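Local coordinates for secreted protein (Streptomyces lividans TK24, PDB 5LXZ) that probably acts as a secreted mononuclear copper-radical oxidase of the AA5 galactose oxidase-like family, at residues N120-T131 with V143-A153; V262-P273 with V292-L301. The protein carries 1 engineered substitution. All blocks are in the same frame, centred on the assembly; numbering follows the deposited sequence. Where two conformers were deposited one is given.

Contact 1: N120-T131 with V143-A153; sequences NPDKPITLPAGT and VSKDPVLVPRA
With chi1 at 62°, S144 places OG between its own backbone N and carbonyl carbon, and from there the hydroxyl reaches into the turn P128-T131, where it takes a weak hydrogen bond from T131 N (3.2 Å, 132° at the hydrogen). T131 sets OG1 anti to its carbonyl carbon (chi1 -66°), which carries it back to P128 O for a short bond of 2.6 Å that lies in the carbonyl plane, on a lone pair. The backbone N of T131 closes the type II turn on the same oxygen. G130 occupies the position of positive phi, where a CB would jam against the preceding carbonyl. Two stronger backbone bonds, G130 N to S144 O and S144 N to T131 O, fasten the turn to S144. A water lies between L127 O, D146 O and S144 OG, bonded to the hydroxyl and probably donating to one or other carbonyl.

Beyond the turn, 125-127 and 148-150 form a two-stranded antiparallel ribbon within the GlxA beta barrel domain, their axes 4.8 Å apart. I125-V150 and L127-V148 are hydrogen-bonded pairs flanking the non-hydrogen-bonded pair T126-L149. I125, L127, V148 and V150 share one face: I125 CG2 packs alongside V150 CB at 3.9 Å, and V116 of strand 111-118 meets L127 and V150. On the exposed face T126 and L149 cross obliquely, with T126 OG1 3.3 Å from L149 CD1, which also touches P124 CB.

At the far end A153 N bonds N120 O from above the carbonyl plane, while N120 OD1 accepts D122 N in an Asx turn; the aliphatic part of R152 runs past P121 O, with R152 CD at 3.7 Å.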
loop_
_atom_site.group_PDB
_atom_site.type_symbol
_atom_site.label_atom_id
_atom_site.label_comp_id
_atom_site.label_asym_id
_atom_site.label_seq_id
_atom_site.Cartn_x
_atom_site.Cartn_y
_atom_site.Cartn_z
ATOM N N ASN A 120 -15.430 32.616 -10.388
ATOM C CA ASN A 120 -15.786 33.823 -11.182
ATOM C C ASN A 120 -14.927 33.908 -12.443
ATOM O O ASN A 120 -13.731 34.115 -12.350
ATOM C CB ASN A 120 -15.637 35.081 -10.338
ATOM C CG ASN A 120 -16.343 36.290 -10.962
ATOM O OD1 ASN A 120 -16.603 36.288 -12.148
ATOM N ND2 ASN A 120 -16.669 37.280 -10.162
ATOM N N PRO A 121 -15.549 33.786 -13.641
ATOM C CA PRO A 121 -14.791 33.920 -14.901
ATOM C C PRO A 121 -14.459 35.355 -15.300
ATOM O O PRO A 121 -13.634 35.544 -16.200
ATOM C CB PRO A 121 -15.726 33.288 -15.930
ATOM C CG PRO A 121 -17.081 33.607 -15.400
ATOM C CD PRO A 121 -16.980 33.536 -13.901
ATOM N N ASP A 122 -15.058 36.333 -14.632
ATOM C CA ASP A 122 -14.942 37.764 -14.990
ATOM C C ASP A 122 -13.784 38.495 -14.328
ATOM O O ASP A 122 -13.352 39.557 -14.816
ATOM C CB ASP A 122 -16.236 38.514 -14.614
ATOM C CG ASP A 122 -17.494 37.970 -15.333
ATOM O OD1 ASP A 122 -17.379 37.164 -16.273
ATOM O OD2 ASP A 122 -18.610 38.358 -14.935
ATOM N N LYS A 123 -13.311 38.006 -13.181
ATOM C CA LYS A 123 -12.232 38.676 -12.492
ATOM C C LYS A 123 -11.449 37.703 -11.619
ATOM O O LYS A 123 -11.990 36.673 -11.175
ATOM C CB LYS A 123 -12.732 39.872 -11.668
ATOM C CG LYS A 123 -13.751 39.573 -10.600
ATOM C CD LYS A 123 -14.205 40.836 -9.871
ATOM C CE LYS A 123 -15.217 40.519 -8.776
ATOM N NZ LYS A 123 -14.588 39.976 -7.530
ATOM N N PRO A 124 -10.164 38.015 -11.399
ATOM C CA PRO A 124 -9.376 37.313 -10.414
ATOM C C PRO A 124 -9.722 37.875 -9.073
ATOM O O PRO A 124 -10.427 38.872 -8.968
ATOM C CB PRO A 124 -7.944 37.693 -10.787
ATOM C CG PRO A 124 -8.087 39.118 -11.264
ATOM C CD PRO A 124 -9.388 39.111 -12.024
ATOM N N ILE A 125 -9.229 37.248 -8.021
ATOM C CA ILE A 125 -9.398 37.806 -6.713
ATOM C C ILE A 125 -8.081 37.661 -5.967
ATOM O O ILE A 125 -7.413 36.626 -6.059
ATOM C CB ILE A 125 -10.604 37.144 -5.960
ATOM C CG1 ILE A 125 -10.819 37.804 -4.610
ATOM C CG2 ILE A 125 -10.420 35.614 -5.860
ATOM C CD1 ILE A 125 -12.121 37.423 -3.913
ATOM N N THR A 126 -7.718 38.701 -5.246
ATOM C CA THR A 126 -6.530 38.682 -4.430
ATOM C C THR A 126 -6.972 38.640 -2.987
ATOM O O THR A 126 -7.750 39.478 -2.524
ATOM C CB THR A 126 -5.582 39.884 -4.746
ATOM O OG1 THR A 126 -5.052 39.683 -6.063
ATOM C CG2 THR A 126 -4.429 39.919 -3.757
ATOM N N LEU A 127 -6.465 37.649 -2.255
ATOM C CA LEU A 127 -6.703 37.589 -0.853
ATOM C C LEU A 127 -5.426 38.046 -0.164
ATOM O O LEU A 127 -4.379 37.425 -0.347
ATOM C CB LEU A 127 -7.042 36.150 -0.438
ATOM C CG LEU A 127 -8.215 35.544 -1.206
ATOM C CD1 LEU A 127 -8.371 34.077 -0.828
ATOM C CD2 LEU A 127 -9.514 36.296 -0.946
ATOM N N PRO A 128 -5.506 39.114 0.643
ATOM C CA PRO A 128 -4.298 39.556 1.329
ATOM C C PRO A 128 -3.707 38.583 2.321
ATOM O O PRO A 128 -4.389 37.679 2.851
ATOM C CB PRO A 128 -4.767 40.807 2.114
ATOM C CG PRO A 128 -6.246 40.656 2.242
ATOM C CD PRO A 128 -6.712 39.858 1.061
ATOM N N ALA A 129 -2.457 38.826 2.678
ATOM C CA ALA A 129 -1.914 38.197 3.846
ATOM C C ALA A 129 -2.809 38.423 5.043
ATOM O O ALA A 129 -3.363 39.527 5.248
ATOM C CB ALA A 129 -0.517 38.731 4.151
ATOM N N GLY A 130 -2.907 37.407 5.878
ATOM C CA GLY A 130 -3.735 37.455 7.057
ATOM C C GLY A 130 -5.186 37.086 6.782
ATOM O O GLY A 130 -6.018 37.178 7.680
ATOM N N THR A 131 -5.464 36.595 5.578
ATOM C CA THR A 131 -6.789 36.038 5.273
ATOM C C THR A 131 -6.988 34.770 6.107
ATOM O O THR A 131 -6.096 33.915 6.170
ATOM C CB THR A 131 -6.935 35.761 3.777
ATOM O OG1 THR A 131 -6.911 36.996 3.056
ATOM C CG2 THR A 131 -8.251 35.025 3.414
ATOM N N VAL A 143 -4.476 30.865 8.708
ATOM C CA VAL A 143 -4.228 32.206 8.201
ATOM C C VAL A 143 -3.118 32.194 7.164
ATOM O O VAL A 143 -2.094 31.547 7.395
ATOM C CB VAL A 143 -3.794 33.113 9.370
ATOM C CG1 VAL A 143 -3.802 34.566 8.930
ATOM C CG2 VAL A 143 -4.716 32.922 10.567
ATOM N N SER A 144 -3.290 32.904 6.056
ATOM C CA SER A 144 -2.215 33.038 5.093
ATOM C C SER A 144 -1.133 34.014 5.597
ATOM O O SER A 144 -1.425 34.924 6.356
ATOM C CB SER A 144 -2.748 33.531 3.763
ATOM O OG SER A 144 -3.337 34.840 3.908
ATOM N N LYS A 145 0.105 33.799 5.167
ATOM C CA LYS A 145 1.236 34.672 5.526
ATOM C C LYS A 145 1.641 35.628 4.406
ATOM O O LYS A 145 2.341 36.633 4.632
ATOM C CB LYS A 145 2.429 33.812 5.961
ATOM C CG LYS A 145 2.168 32.945 7.188
ATOM C CD LYS A 145 1.945 33.777 8.436
ATOM C CE LYS A 145 1.726 32.891 9.651
ATOM N NZ LYS A 145 1.313 33.706 10.814
ATOM N N ASP A 146 1.188 35.335 3.209
ATOM C CA ASP A 146 1.391 36.127 2.037
ATOM C C ASP A 146 0.083 36.302 1.303
ATOM O O ASP A 146 -0.836 35.489 1.428
ATOM C CB ASP A 146 2.364 35.437 1.069
ATOM C CG ASP A 146 3.811 35.789 1.341
ATOM O OD1 ASP A 146 4.090 36.943 1.759
ATOM O OD2 ASP A 146 4.652 34.897 1.135
ATOM N N PRO A 147 0.009 37.325 0.456
ATOM C CA PRO A 147 -1.125 37.458 -0.450
ATOM C C PRO A 147 -1.111 36.385 -1.507
ATOM O O PRO A 147 -0.043 35.803 -1.809
ATOM C CB PRO A 147 -0.926 38.851 -1.080
ATOM C CG PRO A 147 0.535 39.049 -1.005
ATOM C CD PRO A 147 0.989 38.421 0.267
ATOM N N VAL A 148 -2.292 36.099 -2.050
ATOM C CA VAL A 148 -2.434 35.176 -3.146
ATOM C C VAL A 148 -3.364 35.736 -4.199
ATOM O O VAL A 148 -4.458 36.267 -3.879
ATOM C CB VAL A 148 -2.928 33.768 -2.705
ATOM C CG1 VAL A 148 -4.292 33.825 -2.013
ATOM C CG2 VAL A 148 -2.928 32.785 -3.896
ATOM N N LEU A 149 -2.919 35.578 -5.436
ATOM C CA LEU A 149 -3.639 35.965 -6.616
ATOM C C LEU A 149 -4.284 34.727 -7.181
ATOM O O LEU A 149 -3.596 33.821 -7.658
ATOM C CB LEU A 149 -2.680 36.549 -7.650
ATOM C CG LEU A 149 -3.313 36.830 -9.012
ATOM C CD1 LEU A 149 -4.316 37.960 -8.825
ATOM C CD2 LEU A 149 -2.248 37.198 -10.041
ATOM N N VAL A 150 -5.609 34.677 -7.124
ATOM C CA VAL A 150 -6.341 33.551 -7.636
ATOM C C VAL A 150 -6.895 33.968 -8.974
ATOM O O VAL A 150 -7.690 34.914 -9.025
ATOM C CB VAL A 150 -7.509 33.141 -6.711
ATOM C CG1 VAL A 150 -8.050 31.789 -7.170
ATOM C CG2 VAL A 150 -7.086 33.120 -5.258
ATOM N N PRO A 151 -6.473 33.291 -10.048
ATOM C CA PRO A 151 -6.891 33.760 -11.384
ATOM C C PRO A 151 -8.370 33.610 -11.595
ATOM O O PRO A 151 -9.058 32.840 -10.886
ATOM C CB PRO A 151 -6.147 32.846 -12.367
ATOM C CG PRO A 151 -5.256 31.965 -11.546
ATOM C CD PRO A 151 -5.623 32.085 -10.105
ATOM N N ARG A 152 -8.871 34.344 -12.583
ATOM C CA ARG A 152 -10.217 34.159 -13.070
ATOM C C ARG A 152 -10.429 32.706 -13.436
ATOM O O ARG A 152 -9.500 32.014 -13.829
ATOM C CB ARG A 152 -10.489 35.055 -14.303
ATOM C CG ARG A 152 -9.803 34.639 -15.590
ATOM C CD ARG A 152 -9.957 35.710 -16.670
ATOM N NE ARG A 152 -9.785 35.130 -18.003
ATOM C CZ ARG A 152 -8.649 35.149 -18.704
ATOM N NH1 ARG A 152 -7.569 35.738 -18.207
ATOM N NH2 ARG A 152 -8.593 34.587 -19.907
ATOM N N ALA A 153 -11.663 32.248 -13.283
ATOM C CA ALA A 153 -12.098 30.998 -13.843
ATOM C C ALA A 153 -11.967 31.082 -15.362
ATOM O O ALA A 153 -12.209 32.131 -15.928
ATOM C CB ALA A 153 -13.526 30.706 -13.436
HETATM O O HOH W 1 -3.540 35.145 1.260
#

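Contact 2: V262-P273 with V292-L301; sequences VSGLDDIGQLVP and VRQFPTYPAL. With EDO (1,2-ethanediol), chain M; ACT (acetate ion), chain D.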
loop_
_atom_site.group_PDB
_atom_site.type_symbol
_atom_site.label_atom_id
_atom_site.label_comp_id
_atom_site.label_asym_id
_atom_site.label_seq_id
_atom_site.Cartn_x
_atom_site.Cartn_y
_atom_site.Cartn_z
ATOM N N VAL A 262 -6.927 3.621 -9.061
ATOM C CA VAL A 262 -7.832 4.355 -8.202
ATOM C C VAL A 262 -7.083 5.331 -7.337
ATOM O O VAL A 262 -6.075 4.992 -6.692
ATOM C CB VAL A 262 -8.624 3.388 -7.310
ATOM C CG1 VAL A 262 -9.630 4.080 -6.434
ATOM C CG2 VAL A 262 -9.352 2.392 -8.203
ATOM N N SER A 263 -7.656 6.525 -7.266
ATOM C CA SER A 263 -7.231 7.551 -6.313
ATOM C C SER A 263 -5.853 8.098 -6.625
ATOM O O SER A 263 -5.397 8.055 -7.762
ATOM C CB SER A 263 -7.404 7.065 -4.863
ATOM O OG SER A 263 -7.336 8.198 -3.960
ATOM N N GLY A 264 -5.219 8.691 -5.628
ATOM C CA GLY A 264 -3.975 9.394 -5.754
ATOM C C GLY A 264 -4.145 10.909 -5.665
ATOM O O GLY A 264 -5.254 11.423 -5.681
ATOM N N LEU A 265 -3.043 11.582 -5.465
ATOM C CA LEU A 265 -2.992 13.038 -5.498
ATOM C C LEU A 265 -2.602 13.467 -6.885
ATOM O O LEU A 265 -1.666 12.942 -7.481
ATOM C CB LEU A 265 -1.994 13.561 -4.475
ATOM C CG LEU A 265 -2.238 13.119 -3.036
ATOM C CD1 LEU A 265 -1.124 13.693 -2.159
ATOM C CD2 LEU A 265 -3.580 13.609 -2.568
ATOM N N ASP A 266 -3.245 14.533 -7.339
ATOM C CA ASP A 266 -2.993 15.074 -8.653
ATOM C C ASP A 266 -1.754 15.978 -8.719
ATOM O O ASP A 266 -0.973 16.061 -7.798
ATOM C CB ASP A 266 -4.273 15.751 -9.140
ATOM C CG ASP A 266 -4.438 17.158 -8.638
ATOM O OD1 ASP A 266 -3.569 17.703 -7.903
ATOM O OD2 ASP A 266 -5.468 17.736 -9.031
ATOM N N ASP A 267 -1.576 16.668 -9.849
ATOM C CA ASP A 267 -0.311 17.338 -10.123
ATOM C C ASP A 267 -0.121 18.627 -9.336
ATOM O O ASP A 267 0.961 19.193 -9.380
ATOM C CB ASP A 267 -0.101 17.559 -11.622
ATOM C CG ASP A 267 -1.051 18.571 -12.228
ATOM O OD1 ASP A 267 -1.894 19.195 -11.537
ATOM O OD2 ASP A 267 -0.924 18.724 -13.458
ATOM N N ILE A 268 -1.148 19.066 -8.613
ATOM C CA ILE A 268 -0.964 20.150 -7.633
ATOM C C ILE A 268 -1.317 19.733 -6.216
ATOM O O ILE A 268 -1.479 20.569 -5.340
ATOM C CB ILE A 268 -1.660 21.457 -8.074
ATOM C CG1 ILE A 268 -3.171 21.272 -8.143
ATOM C CG2 ILE A 268 -1.071 21.928 -9.399
ATOM C CD1 ILE A 268 -3.923 22.582 -8.277
ATOM N N GLY A 269 -1.361 18.435 -5.951
ATOM C CA GLY A 269 -1.579 17.926 -4.617
ATOM C C GLY A 269 -3.015 17.781 -4.149
ATOM O O GLY A 269 -3.214 17.546 -2.976
ATOM N N GLN A 270 -3.972 17.898 -5.069
ATOM C CA GLN A 270 -5.406 17.718 -4.785
ATOM C C GLN A 270 -5.719 16.202 -4.924
ATOM O O GLN A 270 -5.185 15.578 -5.793
ATOM C CB GLN A 270 -6.283 18.453 -5.818
ATOM C CG GLN A 270 -5.938 19.907 -6.172
ATOM C CD GLN A 270 -6.800 20.508 -7.324
ATOM O OE1 GLN A 270 -7.704 21.315 -7.059
ATOM N NE2 GLN A 270 -6.500 20.156 -8.584
ATOM N N LEU A 271 -6.626 15.669 -4.135
ATOM C CA LEU A 271 -7.106 14.264 -4.356
ATOM C C LEU A 271 -7.750 14.153 -5.723
ATOM O O LEU A 271 -8.527 15.020 -6.131
ATOM C CB LEU A 271 -8.098 13.830 -3.292
ATOM C CG LEU A 271 -8.367 12.316 -3.274
ATOM C CD1 LEU A 271 -7.286 11.512 -2.581
ATOM C CD2 LEU A 271 -9.681 12.046 -2.595
ATOM N N VAL A 272 -7.405 13.108 -6.466
ATOM C CA VAL A 272 -8.097 12.838 -7.725
ATOM C C VAL A 272 -9.541 12.537 -7.317
ATOM O O VAL A 272 -9.790 11.690 -6.450
ATOM C CB VAL A 272 -7.443 11.682 -8.454
ATOM C CG1 VAL A 272 -8.292 11.295 -9.672
ATOM C CG2 VAL A 272 -6.041 12.054 -8.884
ATOM N N PRO A 273 -10.515 13.239 -7.916
ATOM C CA PRO A 273 -11.887 13.180 -7.408
ATOM C C PRO A 273 -12.688 12.006 -7.951
ATOM O O PRO A 273 -13.731 12.180 -8.622
ATOM C CB PRO A 273 -12.469 14.537 -7.874
ATOM C CG PRO A 273 -11.774 14.775 -9.159
ATOM C CD PRO A 273 -10.362 14.286 -8.942
ATOM N N VAL A 292 -17.810 8.254 -11.458
ATOM C CA VAL A 292 -16.965 8.640 -10.353
ATOM C C VAL A 292 -17.114 7.702 -9.162
ATOM O O VAL A 292 -18.219 7.403 -8.720
ATOM C CB VAL A 292 -17.425 10.069 -9.888
ATOM C CG1 VAL A 292 -16.807 10.498 -8.579
ATOM C CG2 VAL A 292 -17.110 11.075 -10.958
ATOM N N ARG A 293 -15.976 7.292 -8.585
ATOM C CA ARG A 293 -16.008 6.730 -7.241
ATOM C C ARG A 293 -14.709 7.030 -6.543
ATOM O O ARG A 293 -13.621 6.623 -6.949
ATOM C CB ARG A 293 -16.322 5.266 -7.171
ATOM C CG ARG A 293 -16.466 4.876 -5.710
ATOM C CD ARG A 293 -17.281 3.658 -5.474
ATOM N NE ARG A 293 -18.680 3.727 -5.853
ATOM C CZ ARG A 293 -19.674 4.281 -5.143
ATOM N NH1 ARG A 293 -19.459 4.904 -3.988
ATOM N NH2 ARG A 293 -20.910 4.192 -5.601
ATOM N N GLN A 294 -14.876 7.833 -5.492
ATOM C CA GLN A 294 -13.753 8.410 -4.801
ATOM C C GLN A 294 -13.363 7.637 -3.561
ATOM O O GLN A 294 -14.228 7.194 -2.791
ATOM C CB GLN A 294 -14.074 9.862 -4.445
ATOM C CG GLN A 294 -12.913 10.631 -3.867
ATOM C CD GLN A 294 -13.301 12.024 -3.453
ATOM O OE1 GLN A 294 -13.353 12.345 -2.245
ATOM N NE2 GLN A 294 -13.524 12.865 -4.420
ATOM N N PHE A 295 -12.047 7.485 -3.412
ATOM C CA PHE A 295 -11.441 6.873 -2.241
ATOM C C PHE A 295 -10.227 7.685 -1.798
ATOM O O PHE A 295 -9.627 8.371 -2.616
ATOM C CB PHE A 295 -10.926 5.449 -2.563
ATOM C CG PHE A 295 -11.985 4.462 -2.947
ATOM C CD1 PHE A 295 -12.359 4.304 -4.270
ATOM C CD2 PHE A 295 -12.606 3.689 -1.973
ATOM C CE1 PHE A 295 -13.336 3.407 -4.614
ATOM C CE2 PHE A 295 -13.604 2.770 -2.324
ATOM C CZ PHE A 295 -13.927 2.608 -3.665
ATOM N N PRO A 296 -9.813 7.504 -0.548
ATOM C CA PRO A 296 -8.511 7.998 -0.140
ATOM C C PRO A 296 -7.391 7.289 -0.873
ATOM O O PRO A 296 -7.681 6.350 -1.607
ATOM C CB PRO A 296 -8.439 7.652 1.353
ATOM C CG PRO A 296 -9.467 6.605 1.546
ATOM C CD PRO A 296 -10.524 6.799 0.532
ATOM N N THR A 297 -6.159 7.674 -0.627
ATOM C CA THR A 297 -5.014 7.086 -1.332
ATOM C C THR A 297 -4.698 5.697 -0.836
ATOM O O THR A 297 -5.101 5.287 0.245
ATOM C CB THR A 297 -3.766 7.966 -1.193
ATOM O OG1 THR A 297 -3.343 7.982 0.176
ATOM C CG2 THR A 297 -4.015 9.340 -1.736
ATOM N N TYR A 298 -3.991 4.933 -1.662
ATOM C CA TYR A 298 -3.709 3.524 -1.441
ATOM C C TYR A 298 -4.895 2.785 -0.819
ATOM O O TYR A 298 -4.729 2.049 0.189
ATOM C CB TYR A 298 -2.412 3.296 -0.646
ATOM C CG TYR A 298 -1.143 3.631 -1.379
ATOM C CD1 TYR A 298 -0.896 3.130 -2.639
ATOM C CD2 TYR A 298 -0.149 4.423 -0.798
ATOM C CE1 TYR A 298 0.273 3.415 -3.304
ATOM C CE2 TYR A 298 1.014 4.731 -1.460
ATOM C CZ TYR A 298 1.253 4.206 -2.697
ATOM O OH TYR A 298 2.452 4.526 -3.310
ATOM N N PRO A 299 -6.081 2.888 -1.412
ATOM C CA PRO A 299 -7.193 2.102 -0.884
ATOM C C PRO A 299 -6.923 0.633 -1.047
ATOM O O PRO A 299 -6.468 0.187 -2.077
ATOM C CB PRO A 299 -8.397 2.537 -1.708
ATOM C CG PRO A 299 -7.752 2.964 -3.017
ATOM C CD PRO A 299 -6.431 3.573 -2.677
ATOM N N ALA A 300 -7.183 -0.163 -0.018
ATOM C CA ALA A 300 -6.960 -1.596 -0.104
ATOM C C ALA A 300 -8.105 -2.268 -0.838
ATOM O O ALA A 300 -9.153 -2.508 -0.251
ATOM C CB ALA A 300 -6.790 -2.173 1.286
ATOM N N LEU A 301 -7.891 -2.546 -2.125
ATOM C CA LEU A 301 -8.935 -3.004 -3.042
ATOM C C LEU A 301 -8.566 -4.392 -3.569
ATOM O O LEU A 301 -7.572 -4.531 -4.278
ATOM C CB LEU A 301 -9.062 -2.055 -4.219
ATOM C CG LEU A 301 -9.422 -0.615 -3.873
ATOM C CD1 LEU A 301 -9.409 0.245 -5.138
ATOM C CD2 LEU A 301 -10.788 -0.515 -3.219
HETATM C C1 EDO M . -17.521 4.340 -1.479
HETATM O O1 EDO M . -17.996 5.337 -0.564
HETATM C C2 EDO M . -16.412 4.939 -2.334
HETATM O O2 EDO M . -16.744 6.225 -2.903
HETATM C C ACT D . -22.833 5.637 -2.875
HETATM O O ACT D . -22.841 6.005 -4.072
HETATM O OXT ACT D . -23.246 4.502 -2.551
HETATM C CH3 ACT D . -22.308 6.573 -1.828
HETATM O O HOH W 2 -10.186 9.092 -5.417
#
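S263 OG donates to F295 O at 2.7 Å, arriving from above the carbonyl plane (42° out of it), and so ties the loop after strand 259-262 to the connection leading into strand 301-303. These loops belong to successive Kelch blades of the propeller; around the S263 bond the close packing is mostly apolar. V262 CG1 meets F295 CD1 obliquely at 3.5 Å and P299 CG at 4.1 Å, whereas V262 CG2 lies 3.7 Å from L301 CD1. On the other flank of S263, L271 CD2 approaches F295 O and L271 CD1 reaches T297 CG2 at 4.0 Å; the hydroxyl of T297 bonds instead to G317 O.

Toward P273 and V292, both exposed, the packing thins. Q294, its CG anti to the backbone N (chi1 -173°) and its chain extended, brings its amide across L271 CD2 to put NE2 3.4 Å from P273 CA. With alanine in place of Q294, the amide's packing over L271 CD2 and against P273 CA would probably be lost, leaving a gap between them. Elsewhere, by R293 and the F295 ring, a 1,2-ethanediol, probably from the crystallisation liquor, donates to Q294 O and rests C2 over one face of that ring.

A water accepts from F295 N and donates, probably, to V272 O. With S263 OG on F295 O, both backbone polar atoms of F295 are satisfied within the contact despite the burial of this residue.

Overall arrangement
Contact 1 closes before contact 2 opens along the chain, and the two do not touch: their centres are 26 Å apart and their nearest atoms about 10 Å. Contact 1 is peripheral, its centre about 37 Å from that of the chain, and pairs two strands of the barrel domain that are not consecutive in the chain; contact 2, about 13 Å from the centre, joins loops of two propeller blades. Contact 2 is also the one placed near copper. The T297 side chain lies about 8 Å from a copper ion, and the neighbouring Y298 ring stacks on Y248 and meets H548 with planes at about 40°. Y248 and H548 bind copper together with Y460 and H461, which is consistent with a second-shell role for segment 292-301.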